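Local coordinates for protein inactive dihydroorotase-like domain (Chaetomium thermophilum, PDB 5NNL) that is of unknown function but probably adopts the alpha/beta-barrel fold of dihydroorotase-like proteins, as a domain classed as inactive, at residues I4-L9 with Y259-L264; I239-P244 with F290-E295; L245-V250 with V282-D287; G308-V313 with V319-G324. All blocks are in the same frame, centred on the assembly; numbering follows the deposited sequence.

Interaction 1: residues I4-L9 with Y259-L264; sequences IQLPGL and YVKTRL
The carbonyl oxygen of Leu264 sits against three carbons of Leu9: O lies 3.5 Å from Leu9 CA, 3.6 Å from its CB and 3.7 Å from its CD2. These are van der Waals approaches, and no hydrogen bond joins residues 4-9 to helix residues 259-264. The same CD2 methyl of Leu9 also meets Leu264 CB at 4.1 Å, the two side chains passing at a slant. Nearer the start of the segment, Leu6 CD2 rests on the aliphatic part of Lys261, 3.7 Å from CD and 3.9 Å from CG, the two side chains running past one another in opposite directions. Pro7 crosses the lysine at roughly a right angle, its CD 4.0 Å from Lys261 CD. The lysine chain starts extended, with CG opposite the backbone N (chi1 -174°), then bends at chi3 and chi4, and its ammonium group forms a salt bridge with Asp266 on the same helix. Helix 257-271 is thus laid against strand 3-11 largely by hydrocarbon, with the Leu264 carbonyl packed on Leu9 and one hydrogen bond, Gly8 O with His265 ND1, nearby; Lys261 contributes its methylenes here while its charge is met by Asp266.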
loop_
_atom_site.group_PDB
_atom_site.type_symbol
_atom_site.label_atom_id
_atom_site.label_comp_id
_atom_site.label_asym_id
_atom_site.label_seq_id
_atom_site.Cartn_x
_atom_site.Cartn_y
_atom_site.Cartn_z
ATOM N N ILE A 4 -5.101 4.471 -22.781
ATOM C CA ILE A 4 -6.216 4.143 -21.904
ATOM C C ILE A 4 -6.403 5.275 -20.901
ATOM O O ILE A 4 -5.431 5.889 -20.447
ATOM C CB ILE A 4 -5.995 2.798 -21.179
ATOM C CG1 ILE A 4 -4.727 2.846 -20.317
ATOM C CG2 ILE A 4 -5.915 1.664 -22.203
ATOM C CD1 ILE A 4 -4.533 1.618 -19.431
ATOM N N GLN A 5 -7.661 5.558 -20.571
ATOM C CA GLN A 5 -8.011 6.569 -19.582
ATOM C C GLN A 5 -8.442 5.868 -18.301
ATOM O O GLN A 5 -9.389 5.073 -18.313
ATOM C CB GLN A 5 -9.125 7.479 -20.097
ATOM C CG GLN A 5 -8.644 8.641 -20.952
ATOM C CD GLN A 5 -9.721 9.160 -21.888
ATOM O OE1 GLN A 5 -10.761 9.654 -21.448
ATOM N NE2 GLN A 5 -9.483 9.041 -23.186
ATOM N N LEU A 6 -7.747 6.155 -17.206
ATOM C CA LEU A 6 -8.076 5.583 -15.915
ATOM C C LEU A 6 -8.431 6.687 -14.929
ATOM O O LEU A 6 -7.970 7.823 -15.073
ATOM C CB LEU A 6 -6.904 4.769 -15.351
ATOM C CG LEU A 6 -6.516 3.506 -16.117
ATOM C CD1 LEU A 6 -5.277 2.867 -15.506
ATOM C CD2 LEU A 6 -7.662 2.516 -16.125
ATOM N N PRO A 7 -9.248 6.391 -13.925
ATOM C CA PRO A 7 -9.424 7.339 -12.825
ATOM C C PRO A 7 -8.161 7.406 -11.984
ATOM O O PRO A 7 -7.248 6.587 -12.114
ATOM C CB PRO A 7 -10.597 6.757 -12.038
ATOM C CG PRO A 7 -10.505 5.290 -12.285
ATOM C CD PRO A 7 -9.958 5.124 -13.678
ATOM N N GLY A 8 -8.115 8.408 -11.112
ATOM C CA GLY A 8 -7.027 8.503 -10.161
ATOM C C GLY A 8 -6.876 7.204 -9.401
ATOM O O GLY A 8 -7.873 6.623 -8.963
ATOM N N LEU A 9 -5.647 6.722 -9.251
ATOM C CA LEU A 9 -5.409 5.411 -8.664
ATOM C C LEU A 9 -5.117 5.533 -7.173
ATOM O O LEU A 9 -4.877 6.620 -6.639
ATOM C CB LEU A 9 -4.262 4.694 -9.387
ATOM C CG LEU A 9 -4.502 4.413 -10.876
ATOM C CD1 LEU A 9 -3.269 3.766 -11.502
ATOM C CD2 LEU A 9 -5.738 3.533 -11.095
ATOM N N TYR A 259 -8.534 -5.711 -14.613
ATOM C CA TYR A 259 -7.989 -6.278 -13.383
ATOM C C TYR A 259 -7.093 -5.267 -12.680
ATOM O O TYR A 259 -7.251 -5.002 -11.484
ATOM C CB TYR A 259 -7.216 -7.564 -13.680
ATOM C CG TYR A 259 -6.750 -8.253 -12.421
ATOM C CD1 TYR A 259 -5.555 -7.891 -11.812
ATOM C CD2 TYR A 259 -7.512 -9.248 -11.828
ATOM C CE1 TYR A 259 -5.127 -8.505 -10.655
ATOM C CE2 TYR A 259 -7.091 -9.873 -10.666
ATOM C CZ TYR A 259 -5.896 -9.493 -10.083
ATOM O OH TYR A 259 -5.460 -10.099 -8.928
ATOM N N VAL A 260 -6.148 -4.687 -13.416
ATOM C CA VAL A 260 -5.262 -3.681 -12.842
ATOM C C VAL A 260 -6.072 -2.526 -12.267
ATOM O O VAL A 260 -5.809 -2.052 -11.155
ATOM C CB VAL A 260 -4.256 -3.200 -13.901
ATOM C CG1 VAL A 260 -3.405 -2.077 -13.360
ATOM C CG2 VAL A 260 -3.379 -4.363 -14.349
ATOM N N LYS A 261 -7.070 -2.051 -13.018
ATOM C CA LYS A 261 -7.876 -0.930 -12.542
ATOM C C LYS A 261 -8.598 -1.287 -11.249
ATOM O O LYS A 261 -8.572 -0.519 -10.280
ATOM C CB LYS A 261 -8.882 -0.496 -13.609
ATOM C CG LYS A 261 -9.647 0.771 -13.224
ATOM C CD LYS A 261 -10.601 1.240 -14.316
ATOM C CE LYS A 261 -11.943 0.530 -14.240
ATOM N NZ LYS A 261 -12.765 0.995 -13.088
ATOM N N THR A 262 -9.244 -2.454 -11.211
ATOM C CA THR A 262 -9.976 -2.840 -10.008
ATOM C C THR A 262 -9.035 -2.998 -8.820
ATOM O O THR A 262 -9.401 -2.675 -7.685
ATOM C CB THR A 262 -10.753 -4.138 -10.241
ATOM O OG1 THR A 262 -9.860 -5.159 -10.695
ATOM C CG2 THR A 262 -11.868 -3.940 -11.258
ATOM N N ARG A 263 -7.818 -3.491 -9.057
ATOM C CA ARG A 263 -6.876 -3.714 -7.968
ATOM C C ARG A 263 -6.190 -2.435 -7.502
ATOM O O ARG A 263 -5.613 -2.427 -6.408
ATOM C CB ARG A 263 -5.830 -4.751 -8.390
ATOM C CG ARG A 263 -6.210 -6.178 -8.020
ATOM C CD ARG A 263 -7.599 -6.553 -8.517
ATOM N NE ARG A 263 -8.030 -7.846 -7.998
ATOM C CZ ARG A 263 -9.165 -8.445 -8.339
ATOM N NH1 ARG A 263 -9.984 -7.875 -9.209
ATOM N NH2 ARG A 263 -9.477 -9.621 -7.816
ATOM N N LEU A 264 -6.246 -1.360 -8.289
ATOM C CA LEU A 264 -5.639 -0.087 -7.915
ATOM C C LEU A 264 -6.658 1.041 -7.804
ATOM O O LEU A 264 -6.266 2.208 -7.668
ATOM C CB LEU A 264 -4.540 0.289 -8.915
ATOM C CG LEU A 264 -3.250 -0.527 -8.819
ATOM C CD1 LEU A 264 -2.267 -0.127 -9.911
ATOM C CD2 LEU A 264 -2.598 -0.384 -7.441
#

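Interaction 2: residues I239-P244 with F290-E295; sequences IADALP and FAVPTE
This is a small, mainly apolar contact that also includes one buried carboxylate, between residues 239-244, which lead into and open helix 242-251, and the point where strand 281-291 runs out into a loop. It joins a helix that comes after the last parallel strand, 215-217, to the antiparallel strands built from the later part of the chain, and no hydrogen bond crosses it. Its main element is Pro244 against the ring of Phe290. The proline comes to the ring edge, not over a face: its CB lies in the ring plane, 3.8 Å from Phe290 CZ and 3.9 Å from CE1, and Pro244 CG is 3.9 Å from CZ. The two side chains meet nearly at right angles. Phe290 reaches across because its CG stands between the backbone N and the carbonyl carbon (chi1 75°), which sends the far end of the ring to the proline. Leu306 of strand 305-315 touches Pro244, Phe290 and Val292 alike.

The second point of touch pairs Asp241 with Val292, whose CG1 methyl lies 3.7 Å from the carboxylate oxygen OD1. The other oxygen, OD2, is hydrogen-bonded to both Ser299 OG and Tyr182 OH, and Ser299 touches Val292 in turn. The carboxylate is therefore held from outside this contact, with one oxygen in a polar network, while the apolar adhesion rests on the proline and phenylalanine carbons and the valine methyl packs against the other carboxylate oxygen.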
loop_
_atom_site.group_PDB
_atom_site.type_symbol
_atom_site.label_atom_id
_atom_site.label_comp_id
_atom_site.label_asym_id
_atom_site.label_seq_id
_atom_site.Cartn_x
_atom_site.Cartn_y
_atom_site.Cartn_z
ATOM N N ILE A 239 7.752 3.547 -6.335
ATOM C CA ILE A 239 6.481 4.196 -6.646
ATOM C C ILE A 239 6.270 4.295 -8.152
ATOM O O ILE A 239 5.185 3.987 -8.654
ATOM C CB ILE A 239 6.397 5.573 -5.965
ATOM C CG1 ILE A 239 6.366 5.394 -4.444
ATOM C CG2 ILE A 239 5.146 6.330 -6.430
ATOM C CD1 ILE A 239 6.437 6.688 -3.663
ATOM N N ALA A 240 7.292 4.720 -8.895
ATOM C CA ALA A 240 7.173 4.852 -10.341
ATOM C C ALA A 240 7.335 3.527 -11.079
ATOM O O ALA A 240 7.089 3.482 -12.289
ATOM C CB ALA A 240 8.205 5.861 -10.855
ATOM N N ASP A 241 7.729 2.458 -10.378
ATOM C CA ASP A 241 7.939 1.145 -10.985
ATOM C C ASP A 241 6.661 0.323 -11.050
ATOM O O ASP A 241 6.479 -0.476 -11.976
ATOM C CB ASP A 241 8.969 0.352 -10.177
ATOM C CG ASP A 241 10.391 0.685 -10.545
ATOM O OD1 ASP A 241 10.592 1.490 -11.482
ATOM O OD2 ASP A 241 11.307 0.137 -9.895
ATOM N N ALA A 242 5.781 0.483 -10.061
ATOM C CA ALA A 242 4.746 -0.513 -9.816
ATOM C C ALA A 242 3.815 -0.658 -11.014
ATOM O O ALA A 242 3.636 -1.761 -11.545
ATOM C CB ALA A 242 3.963 -0.146 -8.557
ATOM N N LEU A 243 3.220 0.440 -11.460
ATOM C CA LEU A 243 2.197 0.343 -12.493
ATOM C C LEU A 243 2.800 -0.134 -13.812
ATOM O O LEU A 243 2.217 -1.009 -14.467
ATOM C CB LEU A 243 1.479 1.687 -12.659
ATOM C CG LEU A 243 0.336 1.767 -13.672
ATOM C CD1 LEU A 243 -0.762 0.785 -13.325
ATOM C CD2 LEU A 243 -0.214 3.191 -13.719
ATOM N N PRO A 244 3.951 0.396 -14.243
ATOM C CA PRO A 244 4.550 -0.127 -15.484
ATOM C C PRO A 244 4.825 -1.619 -15.436
ATOM O O PRO A 244 4.605 -2.311 -16.438
ATOM C CB PRO A 244 5.840 0.690 -15.621
ATOM C CG PRO A 244 5.579 1.935 -14.881
ATOM C CD PRO A 244 4.664 1.588 -13.753
ATOM N N PHE A 290 9.979 2.494 -22.268
ATOM C CA PHE A 290 10.871 3.435 -21.609
ATOM C C PHE A 290 11.842 2.646 -20.748
ATOM O O PHE A 290 11.499 1.586 -20.215
ATOM C CB PHE A 290 10.102 4.445 -20.753
ATOM C CG PHE A 290 9.590 3.878 -19.460
ATOM C CD1 PHE A 290 8.410 3.156 -19.423
ATOM C CD2 PHE A 290 10.290 4.067 -18.282
ATOM C CE1 PHE A 290 7.940 2.635 -18.235
ATOM C CE2 PHE A 290 9.823 3.549 -17.092
ATOM C CZ PHE A 290 8.647 2.831 -17.068
ATOM N N ALA A 291 13.054 3.170 -20.619
ATOM C CA ALA A 291 14.071 2.554 -19.783
ATOM C C ALA A 291 13.900 3.031 -18.349
ATOM O O ALA A 291 13.853 4.238 -18.093
ATOM C CB ALA A 291 15.470 2.896 -20.291
ATOM N N VAL A 292 13.797 2.087 -17.421
ATOM C CA VAL A 292 13.708 2.439 -16.008
ATOM C C VAL A 292 14.905 3.333 -15.705
ATOM O O VAL A 292 16.054 2.907 -15.898
ATOM C CB VAL A 292 13.684 1.194 -15.106
ATOM C CG1 VAL A 292 13.590 1.604 -13.641
ATOM C CG2 VAL A 292 12.517 0.296 -15.474
ATOM N N PRO A 293 14.697 4.567 -15.249
ATOM C CA PRO A 293 15.824 5.506 -15.128
ATOM C C PRO A 293 16.936 4.949 -14.254
ATOM O O PRO A 293 16.731 4.627 -13.080
ATOM C CB PRO A 293 15.182 6.757 -14.512
ATOM C CG PRO A 293 13.887 6.300 -13.933
ATOM C CD PRO A 293 13.433 5.162 -14.786
ATOM N N THR A 294 18.126 4.837 -14.842
ATOM C CA THR A 294 19.320 4.398 -14.131
ATOM C C THR A 294 19.910 5.489 -13.239
ATOM O O THR A 294 20.993 5.289 -12.679
ATOM C CB THR A 294 20.380 3.924 -15.134
ATOM O OG1 THR A 294 19.834 3.947 -16.459
ATOM C CG2 THR A 294 20.844 2.505 -14.807
ATOM N N GLU A 295 19.227 6.625 -13.089
ATOM C CA GLU A 295 19.749 7.747 -12.319
ATOM C C GLU A 295 18.944 7.966 -11.044
ATOM O O GLU A 295 19.361 7.546 -9.959
ATOM C CB GLU A 295 19.739 9.027 -13.163
ATOM C CG GLU A 295 20.592 8.962 -14.428
ATOM C CD GLU A 295 19.906 8.230 -15.573
ATOM O OE1 GLU A 295 18.744 7.800 -15.403
ATOM O OE2 GLU A 295 20.533 8.090 -16.647
#

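Interaction 3: residues L245-V250 with V282-D287; sequences LLLTAV and VEIELD
No flat group takes part where Leu247 meets Ile284 and Leu286; branched aliphatic side chains make the whole contact. Leu247, on helix 242-251, and Leu286 bury about equal areas, and Leu247 divides its atoms between two partners. Its CD1 methyl goes to the strand, 3.6 Å from Ile284 CG2. Its stem and other branch go to the corner beyond the strand: Leu286 CD1 lies 3.6 Å from Leu247 CB and 3.9 Å from Leu247 CD2. Both pairs of side chains pass at a slant, neither lying alongside the other. Leu286 reaches this place by extending away from its backbone N (chi1 174°), which brings its methyls to the helix. The second of these, CD2, makes a looser touch with Val250 CG1 at 4.3 Å, about one helical turn on from Leu247.

All four of these side chains are buried, and the joint is purely hydrocarbon. The chain turns a corner at Leu286 and Asp287, and Asp287 forms a salt bridge with Arg2. Val250 also packs on Leu255, in the link to helix 257-271. Ile284 is further covered by Ile4 and Leu6 of strand 3-11, while Glu283 and Glu285 send their side chains to the neighbouring strand 305-315. Helix 242-251 thus lies against strand 281-291 where that strand runs between strands 3-11 and 305-315.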
loop_
_atom_site.group_PDB
_atom_site.type_symbol
_atom_site.label_atom_id
_atom_site.label_comp_id
_atom_site.label_asym_id
_atom_site.label_seq_id
_atom_site.Cartn_x
_atom_site.Cartn_y
_atom_site.Cartn_z
ATOM N N LEU A 245 5.317 -2.133 -14.303
ATOM C CA LEU A 245 5.473 -3.576 -14.153
ATOM C C LEU A 245 4.161 -4.295 -14.438
ATOM O O LEU A 245 4.139 -5.318 -15.132
ATOM C CB LEU A 245 5.969 -3.910 -12.744
ATOM C CG LEU A 245 7.444 -3.640 -12.436
ATOM C CD1 LEU A 245 7.695 -3.702 -10.935
ATOM C CD2 LEU A 245 8.337 -4.630 -13.167
ATOM N N LEU A 246 3.054 -3.762 -13.916
ATOM C CA LEU A 246 1.749 -4.366 -14.168
ATOM C C LEU A 246 1.341 -4.209 -15.625
ATOM O O LEU A 246 0.849 -5.159 -16.243
ATOM C CB LEU A 246 0.699 -3.733 -13.260
ATOM C CG LEU A 246 0.897 -3.952 -11.761
ATOM C CD1 LEU A 246 -0.004 -3.015 -10.972
ATOM C CD2 LEU A 246 0.625 -5.401 -11.395
ATOM N N LEU A 247 1.528 -3.015 -16.186
ATOM C CA LEU A 247 1.131 -2.787 -17.569
ATOM C C LEU A 247 2.007 -3.574 -18.533
ATOM O O LEU A 247 1.540 -3.972 -19.605
ATOM C CB LEU A 247 1.180 -1.294 -17.880
ATOM C CG LEU A 247 0.261 -0.434 -17.010
ATOM C CD1 LEU A 247 0.408 1.024 -17.374
ATOM C CD2 LEU A 247 -1.194 -0.863 -17.134
ATOM N N THR A 248 3.269 -3.807 -18.175
ATOM C CA THR A 248 4.101 -4.702 -18.970
ATOM C C THR A 248 3.520 -6.110 -18.981
ATOM O O THR A 248 3.546 -6.793 -20.010
ATOM C CB THR A 248 5.531 -4.700 -18.425
ATOM O OG1 THR A 248 6.040 -3.359 -18.429
ATOM C CG2 THR A 248 6.444 -5.588 -19.270
ATOM N N ALA A 249 2.970 -6.554 -17.845
ATOM C CA ALA A 249 2.318 -7.858 -17.792
ATOM C C ALA A 249 1.011 -7.862 -18.576
ATOM O O ALA A 249 0.619 -8.902 -19.117
ATOM C CB ALA A 249 2.064 -8.259 -16.338
ATOM N N VAL A 250 0.319 -6.719 -18.637
ATOM C CA VAL A 250 -0.877 -6.607 -19.470
ATOM C C VAL A 250 -0.508 -6.787 -20.936
ATOM O O VAL A 250 -1.146 -7.550 -21.670
ATOM C CB VAL A 250 -1.576 -5.253 -19.234
ATOM C CG1 VAL A 250 -2.663 -5.003 -20.289
ATOM C CG2 VAL A 250 -2.182 -5.186 -17.834
ATOM N N VAL A 282 -6.044 9.781 -15.039
ATOM C CA VAL A 282 -4.739 9.293 -15.471
ATOM C C VAL A 282 -4.852 8.827 -16.915
ATOM O O VAL A 282 -5.678 7.963 -17.230
ATOM C CB VAL A 282 -4.233 8.139 -14.582
ATOM C CG1 VAL A 282 -2.847 7.683 -15.028
ATOM C CG2 VAL A 282 -4.210 8.551 -13.134
ATOM N N GLU A 283 -4.008 9.377 -17.783
ATOM C CA GLU A 283 -3.915 8.955 -19.173
ATOM C C GLU A 283 -2.587 8.240 -19.375
ATOM O O GLU A 283 -1.529 8.788 -19.047
ATOM C CB GLU A 283 -4.024 10.143 -20.129
ATOM C CG GLU A 283 -4.029 9.747 -21.604
ATOM C CD GLU A 283 -4.174 10.939 -22.536
ATOM O OE1 GLU A 283 -3.705 12.041 -22.168
ATOM O OE2 GLU A 283 -4.759 10.773 -23.629
ATOM N N ILE A 284 -2.649 7.028 -19.924
ATOM C CA ILE A 284 -1.501 6.133 -19.999
ATOM C C ILE A 284 -1.302 5.694 -21.441
ATOM O O ILE A 284 -2.243 5.225 -22.093
ATOM C CB ILE A 284 -1.688 4.911 -19.080
ATOM C CG1 ILE A 284 -1.631 5.353 -17.618
ATOM C CG2 ILE A 284 -0.624 3.857 -19.339
ATOM C CD1 ILE A 284 -2.545 4.592 -16.738
ATOM N N GLU A 285 -0.076 5.845 -21.934
ATOM C CA GLU A 285 0.340 5.262 -23.207
ATOM C C GLU A 285 0.807 3.845 -22.893
ATOM O O GLU A 285 1.953 3.610 -22.508
ATOM C CB GLU A 285 1.419 6.118 -23.860
ATOM C CG GLU A 285 0.884 7.483 -24.314
ATOM C CD GLU A 285 1.943 8.572 -24.413
ATOM O OE1 GLU A 285 1.821 9.432 -25.311
ATOM O OE2 GLU A 285 2.884 8.588 -23.591
ATOM N N LEU A 286 -0.115 2.892 -23.042
ATOM C CA LEU A 286 0.112 1.529 -22.569
ATOM C C LEU A 286 1.255 0.846 -23.310
ATOM O O LEU A 286 1.942 -0.007 -22.737
ATOM C CB LEU A 286 -1.180 0.728 -22.718
ATOM C CG LEU A 286 -1.138 -0.766 -22.411
ATOM C CD1 LEU A 286 -0.694 -1.014 -20.983
ATOM C CD2 LEU A 286 -2.504 -1.377 -22.666
ATOM N N ASP A 287 1.480 1.206 -24.574
ATOM C CA ASP A 287 2.457 0.535 -25.419
ATOM C C ASP A 287 3.796 1.251 -25.495
ATOM O O ASP A 287 4.733 0.708 -26.088
ATOM C CB ASP A 287 1.908 0.382 -26.843
ATOM C CG ASP A 287 1.091 -0.877 -27.022
ATOM O OD1 ASP A 287 1.462 -1.922 -26.439
ATOM O OD2 ASP A 287 0.080 -0.821 -27.754
#

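Interaction 4: residues G308-V313 with V319-G324; sequences GVVQRV and VACLDG
Backbone hydrogen bonds do most of the work between Val310-Val313 and Ala320-Gly324. Val313 and Cys321 form a hydrogen-bonded antiparallel pair in which Val313 N donates to Cys321 O at 3.2 Å. In return Val313 O accepts a short bond from Ala320 N, 2.7 Å long, together with a weak one from Cys321 N. Two successive residues, Ala320 and Cys321, thus face one valine: a classic beta bulge. Toward the far end, Asp323 N binds Gln311 O at 3.0 Å, nearly straight at hydrogen (166°). Gly324 N reaches Val310 O at 2.9 Å, more bent at hydrogen (130°).

Weaker CA-H...O contacts fill the non-hydrogen-bonded pair of Arg312 and Leu322: Leu322 CA and Arg312 CA each lie 3.3 Å from a carbonyl oxygen, that of Gln311 and that of Cys321 respectively.

Side chains pack on both faces. On one, Val313 CB lies 3.9 Å from Cys321 CB. Ile35 of helix 26-37 touches Val313 and also Ala320. On the other face, Arg312 CG stands anti to its backbone N (chi1 -178°), which carries the aliphatic stem to within 4.2 Å of Leu322 CD2; the arginine's NE has a long, weak ion pair with Glu283.

A second classic bulge, Gln311 and Arg312 facing Glu283, lies along the opposite edge of strand 305-315, where it pairs with strand 281-291. Together these features describe a bulged antiparallel beta hairpin, strands 305-315 and 318-322, within the antiparallel extension that accompanies the barrel.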
loop_
_atom_site.group_PDB
_atom_site.type_symbol
_atom_site.label_atom_id
_atom_site.label_comp_id
_atom_site.label_asym_id
_atom_site.label_seq_id
_atom_site.Cartn_x
_atom_site.Cartn_y
_atom_site.Cartn_z
ATOM N N GLY A 308 4.296 1.368 -20.524
ATOM C CA GLY A 308 3.323 2.087 -19.730
ATOM C C GLY A 308 3.846 3.417 -19.236
ATOM O O GLY A 308 4.444 3.500 -18.157
ATOM N N VAL A 309 3.626 4.469 -20.019
ATOM C CA VAL A 309 4.045 5.819 -19.666
ATOM C C VAL A 309 2.827 6.589 -19.183
ATOM O O VAL A 309 1.763 6.549 -19.815
ATOM C CB VAL A 309 4.718 6.521 -20.860
ATOM C CG1 VAL A 309 4.888 8.019 -20.600
ATOM C CG2 VAL A 309 6.075 5.884 -21.142
ATOM N N VAL A 310 2.978 7.282 -18.056
ATOM C CA VAL A 310 1.921 8.126 -17.502
ATOM C C VAL A 310 1.928 9.433 -18.293
ATOM O O VAL A 310 2.712 10.341 -18.014
ATOM C CB VAL A 310 2.113 8.367 -16.004
ATOM C CG1 VAL A 310 0.999 9.246 -15.459
ATOM C CG2 VAL A 310 2.161 7.045 -15.263
ATOM N N GLN A 311 1.039 9.536 -19.282
ATOM C CA GLN A 311 1.063 10.687 -20.179
ATOM C C GLN A 311 0.578 11.946 -19.474
ATOM O O GLN A 311 1.159 13.023 -19.647
ATOM C CB GLN A 311 0.219 10.399 -21.423
ATOM C CG GLN A 311 0.002 11.605 -22.340
ATOM C CD GLN A 311 -0.778 11.255 -23.602
ATOM O OE1 GLN A 311 -1.420 10.206 -23.683
ATOM N NE2 GLN A 311 -0.721 12.135 -24.595
ATOM N N ARG A 312 -0.476 11.835 -18.671
ATOM C CA ARG A 312 -1.036 13.006 -18.014
ATOM C C ARG A 312 -1.819 12.573 -16.786
ATOM O O ARG A 312 -2.579 11.604 -16.836
ATOM C CB ARG A 312 -1.946 13.789 -18.965
ATOM C CG ARG A 312 -2.524 15.063 -18.356
ATOM C CD ARG A 312 -3.625 15.678 -19.209
ATOM N NE ARG A 312 -4.680 14.714 -19.515
ATOM C CZ ARG A 312 -5.960 15.019 -19.715
ATOM N NH1 ARG A 312 -6.386 16.276 -19.633
ATOM N NH2 ARG A 312 -6.825 14.052 -19.992
ATOM N N VAL A 313 -1.635 13.309 -15.693
ATOM C CA VAL A 313 -2.421 13.143 -14.477
ATOM C C VAL A 313 -3.031 14.492 -14.136
ATOM O O VAL A 313 -2.311 15.493 -14.032
ATOM C CB VAL A 313 -1.570 12.618 -13.305
ATOM C CG1 VAL A 313 -2.387 12.569 -12.005
ATOM C CG2 VAL A 313 -1.008 11.243 -13.635
ATOM N N VAL A 319 -3.076 20.127 -14.010
ATOM C CA VAL A 319 -2.277 19.060 -14.599
ATOM C C VAL A 319 -1.094 18.810 -13.670
ATOM O O VAL A 319 -0.173 19.626 -13.584
ATOM C CB VAL A 319 -1.819 19.416 -16.017
ATOM C CG1 VAL A 319 -0.774 18.424 -16.519
ATOM C CG2 VAL A 319 -3.014 19.437 -16.954
ATOM N N ALA A 320 -1.123 17.678 -12.973
ATOM C CA ALA A 320 -0.117 17.361 -11.974
ATOM C C ALA A 320 1.076 16.601 -12.536
ATOM O O ALA A 320 2.076 16.452 -11.829
ATOM C CB ALA A 320 -0.748 16.542 -10.842
ATOM N N CYS A 321 1.001 16.121 -13.774
ATOM C CA CYS A 321 2.093 15.340 -14.335
ATOM C C CYS A 321 1.959 15.270 -15.848
ATOM O O CYS A 321 0.848 15.182 -16.378
ATOM C CB CYS A 321 2.114 13.925 -13.751
ATOM S SG CYS A 321 3.382 12.872 -14.471
ATOM N N LEU A 322 3.102 15.296 -16.531
ATOM C CA LEU A 322 3.162 15.108 -17.977
ATOM C C LEU A 322 4.322 14.179 -18.293
ATOM O O LEU A 322 5.469 14.484 -17.956
ATOM C CB LEU A 322 3.346 16.442 -18.705
ATOM C CG LEU A 322 2.209 17.459 -18.640
ATOM C CD1 LEU A 322 2.688 18.819 -19.163
ATOM C CD2 LEU A 322 1.011 16.960 -19.433
ATOM N N ASP A 323 4.030 13.055 -18.949
ATOM C CA ASP A 323 5.049 12.069 -19.304
ATOM C C ASP A 323 5.858 11.654 -18.077
ATOM O O ASP A 323 7.086 11.560 -18.111
ATOM C CB ASP A 323 5.968 12.605 -20.404
ATOM C CG ASP A 323 5.222 12.917 -21.686
ATOM O OD1 ASP A 323 4.164 12.298 -21.921
ATOM O OD2 ASP A 323 5.692 13.781 -22.459
ATOM N N GLY A 324 5.150 11.402 -16.979
ATOM C CA GLY A 324 5.786 11.001 -15.741
ATOM C C GLY A 324 6.543 12.093 -15.018
ATOM O O GLY A 324 7.190 11.801 -14.004
#

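Interaction 1 opens near the N terminus and closes some 250 residues later, after most of the barrel has been traversed. Before it closes, helix 242-251 and its lead-in have already opened interactions 2 and 3, so interaction 1 crosses both. Residues 282-287 then close interaction 3, and 290-295 close interaction 2, whose longer loop encloses the shorter one. Leu243 provides physical continuity, touching Leu9, Val260, Leu264 and Ile284. Interaction 4 follows in series as a local hairpin. Strand 281-291 lies between strands 3-11 and 305-315, so backbone pairing carries interaction 1 into 3 and 3 into 4, tying the barrel's first strand and two consecutive helices to the antiparallel strands.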